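Local coordinates for protein secondary thiamine-phosphate synthase enzyme (Thermus thermophilus, PDB 2CU5) that is of unconfirmed function but may act as a secondary thiamine-phosphate synthase of the UPF0047 (YjbQ) family, at residues E2-L7 / E123-L128; Y35-H40 / T90-L95. All blocks are in the same frame, centred on the assembly; numbering follows the deposited sequence.

Contact 1 (E2-L7 / E123-L128); sequences EGVVRL and EVWVRL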
loop_
_atom_site.group_PDB
_atom_site.type_symbol
_atom_site.label_atom_id
_atom_site.label_comp_id
_atom_site.label_asym_id
_atom_site.label_seq_id
_atom_site.Cartn_x
_atom_site.Cartn_y
_atom_site.Cartn_z
ATOM N N GLU A 2 -8.812 -0.625 24.276
ATOM C CA GLU A 2 -9.874 -1.623 24.307
ATOM C C GLU A 2 -10.103 -2.194 22.913
ATOM O O GLU A 2 -10.273 -1.448 21.952
ATOM C CB GLU A 2 -11.181 -1.009 24.831
ATOM C CG GLU A 2 -12.427 -1.812 24.455
ATOM C CD GLU A 2 -13.705 -1.296 25.100
ATOM O OE1 GLU A 2 -13.952 -0.068 25.070
ATOM O OE2 GLU A 2 -14.474 -2.127 25.629
ATOM N N GLY A 3 -10.102 -3.521 22.813
ATOM C CA GLY A 3 -10.331 -4.170 21.533
ATOM C C GLY A 3 -9.158 -4.127 20.572
ATOM O O GLY A 3 -9.253 -4.615 19.447
ATOM N N VAL A 4 -8.049 -3.539 21.005
ATOM C CA VAL A 4 -6.866 -3.456 20.158
ATOM C C VAL A 4 -5.636 -3.862 20.950
ATOM O O VAL A 4 -5.358 -3.301 22.012
ATOM C CB VAL A 4 -6.652 -2.030 19.623
ATOM C CG1 VAL A 4 -5.447 -2.002 18.700
ATOM C CG2 VAL A 4 -7.894 -1.558 18.889
ATOM N N VAL A 5 -4.907 -4.843 20.430
ATOM C CA VAL A 5 -3.704 -5.326 21.094
ATOM C C VAL A 5 -2.495 -4.523 20.647
ATOM O O VAL A 5 -2.335 -4.244 19.458
ATOM C CB VAL A 5 -3.444 -6.812 20.784
ATOM C CG1 VAL A 5 -2.167 -7.272 21.478
ATOM C CG2 VAL A 5 -4.629 -7.646 21.234
ATOM N N ARG A 6 -1.653 -4.151 21.605
ATOM C CA ARG A 6 -0.453 -3.385 21.304
ATOM C C ARG A 6 0.805 -4.230 21.454
ATOM O O ARG A 6 1.201 -4.593 22.564
ATOM C CB ARG A 6 -0.372 -2.157 22.215
ATOM C CG ARG A 6 0.947 -1.401 22.139
ATOM C CD ARG A 6 0.710 0.093 22.231
ATOM N NE ARG A 6 -0.156 0.443 23.350
ATOM C CZ ARG A 6 -0.835 1.582 23.445
ATOM N NH1 ARG A 6 -0.758 2.497 22.488
ATOM N NH2 ARG A 6 -1.600 1.803 24.500
ATOM N N LEU A 7 1.419 -4.561 20.325
ATOM C CA LEU A 7 2.645 -5.335 20.329
ATOM C C LEU A 7 3.777 -4.314 20.304
ATOM O O LEU A 7 3.628 -3.235 19.736
ATOM C CB LEU A 7 2.729 -6.224 19.080
ATOM C CG LEU A 7 1.585 -7.216 18.846
ATOM C CD1 LEU A 7 1.796 -7.943 17.526
ATOM C CD2 LEU A 7 1.519 -8.204 19.992
ATOM N N GLU A 123 5.744 0.055 17.819
ATOM C CA GLU A 123 4.437 -0.443 18.222
ATOM C C GLU A 123 3.742 -0.972 16.975
ATOM O O GLU A 123 3.894 -0.420 15.886
ATOM C CB GLU A 123 3.575 0.679 18.807
ATOM C CG GLU A 123 3.837 1.008 20.264
ATOM C CD GLU A 123 2.849 2.031 20.801
ATOM O OE1 GLU A 123 1.650 1.935 20.462
ATOM O OE2 GLU A 123 3.266 2.927 21.568
ATOM N N VAL A 124 2.997 -2.054 17.142
ATOM C CA VAL A 124 2.222 -2.631 16.062
ATOM C C VAL A 124 0.869 -2.935 16.691
ATOM O O VAL A 124 0.788 -3.693 17.658
ATOM C CB VAL A 124 2.841 -3.935 15.528
ATOM C CG1 VAL A 124 1.911 -4.554 14.496
ATOM C CG2 VAL A 124 4.208 -3.653 14.900
ATOM N N TRP A 125 -0.182 -2.321 16.166
ATOM C CA TRP A 125 -1.522 -2.544 16.695
ATOM C C TRP A 125 -2.207 -3.678 15.951
ATOM O O TRP A 125 -2.090 -3.794 14.731
ATOM C CB TRP A 125 -2.356 -1.272 16.587
ATOM C CG TRP A 125 -1.769 -0.108 17.329
ATOM C CD1 TRP A 125 -0.810 -0.151 18.304
ATOM C CD2 TRP A 125 -2.129 1.270 17.179
ATOM N NE1 TRP A 125 -0.553 1.117 18.771
ATOM C CE2 TRP A 125 -1.349 2.008 18.099
ATOM C CE3 TRP A 125 -3.036 1.955 16.357
ATOM C CZ2 TRP A 125 -1.449 3.400 18.222
ATOM C CZ3 TRP A 125 -3.135 3.338 16.478
ATOM C CH2 TRP A 125 -2.344 4.045 17.406
ATOM N N VAL A 126 -2.923 -4.517 16.693
ATOM C CA VAL A 126 -3.608 -5.655 16.104
ATOM C C VAL A 126 -5.089 -5.593 16.449
ATOM O O VAL A 126 -5.459 -5.509 17.618
ATOM C CB VAL A 126 -3.031 -6.983 16.632
ATOM C CG1 VAL A 126 -3.667 -8.152 15.899
ATOM C CG2 VAL A 126 -1.515 -6.999 16.471
ATOM N N ARG A 127 -5.924 -5.628 15.419
ATOM C CA ARG A 127 -7.367 -5.580 15.583
ATOM C C ARG A 127 -8.017 -6.737 14.844
ATOM O O ARG A 127 -7.763 -6.948 13.659
ATOM C CB ARG A 127 -7.906 -4.260 15.036
ATOM C CG ARG A 127 -9.413 -4.216 14.861
ATOM C CD ARG A 127 -10.146 -4.229 16.186
ATOM N NE ARG A 127 -11.313 -3.358 16.118
ATOM C CZ ARG A 127 -12.394 -3.603 15.386
ATOM N NH1 ARG A 127 -12.476 -4.708 14.659
ATOM N NH2 ARG A 127 -13.384 -2.725 15.364
ATOM N N LEU A 128 -8.855 -7.489 15.549
ATOM C CA LEU A 128 -9.552 -8.615 14.941
ATOM C C LEU A 128 -10.902 -8.124 14.430
ATOM O O LEU A 128 -11.619 -7.423 15.141
ATOM C CB LEU A 128 -9.778 -9.724 15.976
ATOM C CG LEU A 128 -8.594 -10.091 16.881
ATOM C CD1 LEU A 128 -9.024 -11.137 17.901
ATOM C CD2 LEU A 128 -7.443 -10.609 16.040
HETATM O O HOH W 1 -9.377 -6.905 18.483
#
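Leu7 reaches diagonally to Val126 on the neighbouring antiparallel strand, its CD1 methyl lying 3.6 Å from Val126 CG2. Leu7 CG is anti to the carbonyl carbon (chi1 -57°), which brings CG itself close to the same valine methyl. Directly across the ladder, Val5 faces Val126 and Leu7 faces Val124, both as hydrogen-bonded pairs; each meets its partner mainly through CB, with Leu7 CB and Val124 CB 4.2 Å apart. Four backbone bonds of ordinary length join the pairs, Val126 N to Val5 O being 2.8 Å.

The opposite face carries a different chemistry. Arg6 and Trp125, a non-hydrogen-bonded pair, send their side chains side by side in the same direction, the guanidinium steeply inclined to the indole. Arg6 bends at chi2 and chi3, and its NH1 lies 3.2 Å from Glu123 OE1 in a salt bridge, the carboxylate plane standing almost perpendicular to the guanidinium. The same oxygen accepts Trp125 NE1 at 2.9 Å, in the plane of the indole, but the position of OE1 is uncertain and the details of both bonds are doubtful. Val4 CG1, anti to its backbone N, touches Trp125 CB at 3.8 Å. Nearer the chain ends, Arg127 CD packs against Gly3 O; a water, modelled unusually close to that carbonyl and so doubtful in detail, also accepts Leu128 N.

Val4, Trp125 and Arg127 also pack against the second subunit. The whole is a regular antiparallel beta ladder, in which the N-terminal strand 5-11 forms one border of the chain's five-stranded sheet by pairing with the C-terminal strand 120-128.

Contact 2 (Y35-H40 / T90-L95); sequences YLFVPH and TGVHLL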
loop_
_atom_site.group_PDB
_atom_site.type_symbol
_atom_site.label_atom_id
_atom_site.label_comp_id
_atom_site.label_asym_id
_atom_site.label_seq_id
_atom_site.Cartn_x
_atom_site.Cartn_y
_atom_site.Cartn_z
ATOM N N TYR A 35 -6.452 -6.895 11.333
ATOM C CA TYR A 35 -5.933 -5.591 10.931
ATOM C C TYR A 35 -4.634 -5.300 11.685
ATOM O O TYR A 35 -4.548 -5.530 12.893
ATOM C CB TYR A 35 -6.971 -4.505 11.237
ATOM C CG TYR A 35 -6.483 -3.086 11.051
ATOM C CD1 TYR A 35 -6.265 -2.558 9.778
ATOM C CD2 TYR A 35 -6.233 -2.269 12.153
ATOM C CE1 TYR A 35 -5.806 -1.242 9.610
ATOM C CE2 TYR A 35 -5.778 -0.957 11.995
ATOM C CZ TYR A 35 -5.567 -0.452 10.723
ATOM O OH TYR A 35 -5.126 0.845 10.579
ATOM N N LEU A 36 -3.625 -4.810 10.960
ATOM C CA LEU A 36 -2.331 -4.465 11.545
ATOM C C LEU A 36 -1.985 -3.031 11.168
ATOM O O LEU A 36 -2.211 -2.611 10.029
ATOM C CB LEU A 36 -1.231 -5.392 11.029
ATOM C CG LEU A 36 -1.353 -6.894 11.293
ATOM C CD1 LEU A 36 -0.136 -7.579 10.709
ATOM C CD2 LEU A 36 -1.454 -7.168 12.796
ATOM N N PHE A 37 -1.415 -2.291 12.114
ATOM C CA PHE A 37 -1.063 -0.894 11.875
ATOM C C PHE A 37 0.156 -0.456 12.686
ATOM O O PHE A 37 0.316 -0.850 13.841
ATOM C CB PHE A 37 -2.271 -0.017 12.249
ATOM C CG PHE A 37 -2.069 1.466 12.034
ATOM C CD1 PHE A 37 -2.063 2.008 10.749
ATOM C CD2 PHE A 37 -1.927 2.324 13.122
ATOM C CE1 PHE A 37 -1.923 3.383 10.553
ATOM C CE2 PHE A 37 -1.786 3.701 12.941
ATOM C CZ PHE A 37 -1.785 4.235 11.651
ATOM N N VAL A 38 1.036 0.333 12.075
ATOM C CA VAL A 38 2.172 0.874 12.815
ATOM C C VAL A 38 1.895 2.373 12.918
ATOM O O VAL A 38 1.732 3.061 11.909
ATOM C CB VAL A 38 3.556 0.643 12.118
ATOM C CG1 VAL A 38 4.014 -0.786 12.337
ATOM C CG2 VAL A 38 3.471 0.962 10.634
ATOM N N PRO A 39 1.795 2.894 14.148
ATOM C CA PRO A 39 1.530 4.319 14.347
ATOM C C PRO A 39 2.835 5.097 14.238
ATOM O O PRO A 39 3.156 5.909 15.102
ATOM C CB PRO A 39 0.952 4.354 15.752
ATOM C CG PRO A 39 1.793 3.305 16.446
ATOM C CD PRO A 39 1.821 2.177 15.436
ATOM N N HIS A 40 3.572 4.842 13.165
ATOM C CA HIS A 40 4.869 5.472 12.942
ATOM C C HIS A 40 4.997 5.979 11.509
ATOM O O HIS A 40 4.247 5.564 10.627
ATOM C CB HIS A 40 5.972 4.452 13.224
ATOM C CG HIS A 40 5.886 3.839 14.587
ATOM N ND1 HIS A 40 6.063 4.568 15.744
ATOM C CD2 HIS A 40 5.631 2.568 14.979
ATOM C CE1 HIS A 40 5.921 3.772 16.790
ATOM N NE2 HIS A 40 5.659 2.552 16.352
ATOM N N THR A 90 6.175 1.638 1.297
ATOM C CA THR A 90 5.874 0.314 1.810
ATOM C C THR A 90 4.434 0.228 2.302
ATOM O O THR A 90 3.715 -0.711 1.974
ATOM C CB THR A 90 6.851 -0.049 2.952
ATOM O OG1 THR A 90 8.192 -0.011 2.451
ATOM C CG2 THR A 90 6.566 -1.442 3.495
ATOM N N GLY A 91 4.016 1.232 3.062
ATOM C CA GLY A 91 2.673 1.240 3.609
ATOM C C GLY A 91 2.770 0.998 5.103
ATOM O O GLY A 91 3.736 0.391 5.567
ATOM N N VAL A 92 1.776 1.460 5.856
ATOM C CA VAL A 92 1.785 1.292 7.306
ATOM C C VAL A 92 0.654 0.437 7.877
ATOM O O VAL A 92 0.412 0.452 9.085
ATOM C CB VAL A 92 1.766 2.662 8.022
ATOM C CG1 VAL A 92 3.016 3.447 7.653
ATOM C CG2 VAL A 92 0.512 3.438 7.647
ATOM N N HIS A 93 -0.048 -0.296 7.022
ATOM C CA HIS A 93 -1.110 -1.162 7.512
ATOM C C HIS A 93 -1.266 -2.391 6.634
ATOM O O HIS A 93 -0.860 -2.399 5.466
ATOM C CB HIS A 93 -2.447 -0.409 7.615
ATOM C CG HIS A 93 -3.267 -0.434 6.361
ATOM N ND1 HIS A 93 -3.039 0.416 5.300
ATOM C CD2 HIS A 93 -4.322 -1.206 6.005
ATOM C CE1 HIS A 93 -3.918 0.170 4.346
ATOM N NE2 HIS A 93 -4.709 -0.810 4.748
ATOM N N LEU A 94 -1.839 -3.438 7.217
ATOM C CA LEU A 94 -2.066 -4.688 6.513
ATOM C C LEU A 94 -3.405 -5.230 6.964
ATOM O O LEU A 94 -3.889 -4.880 8.032
ATOM C CB LEU A 94 -0.984 -5.713 6.858
ATOM C CG LEU A 94 0.434 -5.475 6.337
ATOM C CD1 LEU A 94 1.366 -6.538 6.884
ATOM C CD2 LEU A 94 0.408 -5.494 4.811
ATOM N N LEU A 95 -3.996 -6.077 6.133
ATOM C CA LEU A 95 -5.268 -6.712 6.448
ATOM C C LEU A 95 -5.040 -8.140 5.985
ATOM O O LEU A 95 -4.813 -8.384 4.798
ATOM C CB LEU A 95 -6.405 -6.056 5.672
ATOM C CG LEU A 95 -7.806 -6.571 6.015
ATOM C CD1 LEU A 95 -8.078 -6.363 7.499
ATOM C CD2 LEU A 95 -8.840 -5.848 5.160
#
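Val92 O is gripped from the facing segment by Val38 N, at 3.1 Å with a nearly straight N-H...O angle of 163°, and by the CA-H of Phe37, whose CA lies 3.4 Å away. Phe37 CD1 and Val38 CG2 crowd in on the same oxygen. On the facing strand Leu36 O is met in the same way, accepting Leu94 N at 3.0 Å and also meeting His93 CA.

Phe37 has CG anti to its backbone N (chi1 -179°), and its side chain runs beside that of Val92, in the same direction, until CE1 meets Val92 CG2 at 3.8 Å. The CB of His93 approaches the phenyl edge in the ring plane, 4.0 Å from Phe37 CD1. The phenyl also meets the Trp125 ring of strand 120-128, their planes about 45° apart. An alanine in place of Phe37 would take away these ring contacts, and would probably leave Val92 CG2 and the Trp125 ring without their aromatic neighbour and open a gap beside His93. Val38 CG2 presses on Val92 CB at 3.6 Å, the two side chains crossing obliquely. Tyr35 and His93 cross at about a right angle, with His93 CD2 at the phenol edge, 3.9 Å from Tyr35 CE1. The Tyr35 hydroxyl is hydrogen-bonded to Leu95 O of the second subunit. On the other face Leu36 and Leu94 pair CB to CB.

Gly91, with positive phi, leads out of helix 81-90 into strand 93-99, which pairs with strand 32-37. Strand 120-128 flanks the latter on its other side, while Leu36 and Leu94 pack on Leu45 of strand 43-48 and Val111 of strand 110-115, in the second sheet.

In the fold
Both contacts belong to one antiparallel sheet, in which strands 120-128 and 32-37 are neighbours: Arg127 O lies 2.7 Å from Tyr35 N, and Trp125 N lies 2.8 Å from Phe37 O, each a probable hydrogen bond. The chemistry differs with position in the sheet. Contact 1, at the border strand, is partly buried and mixes aliphatic packing with charged groups. Contact 2, closer to the centre of the chain, is buried and relies on aliphatic and aromatic side chains beside its backbone bonds. Both touch the second subunit, but contact 2 also reaches the third, where His93 meets its counterpart, and so lies deeper in the trimer.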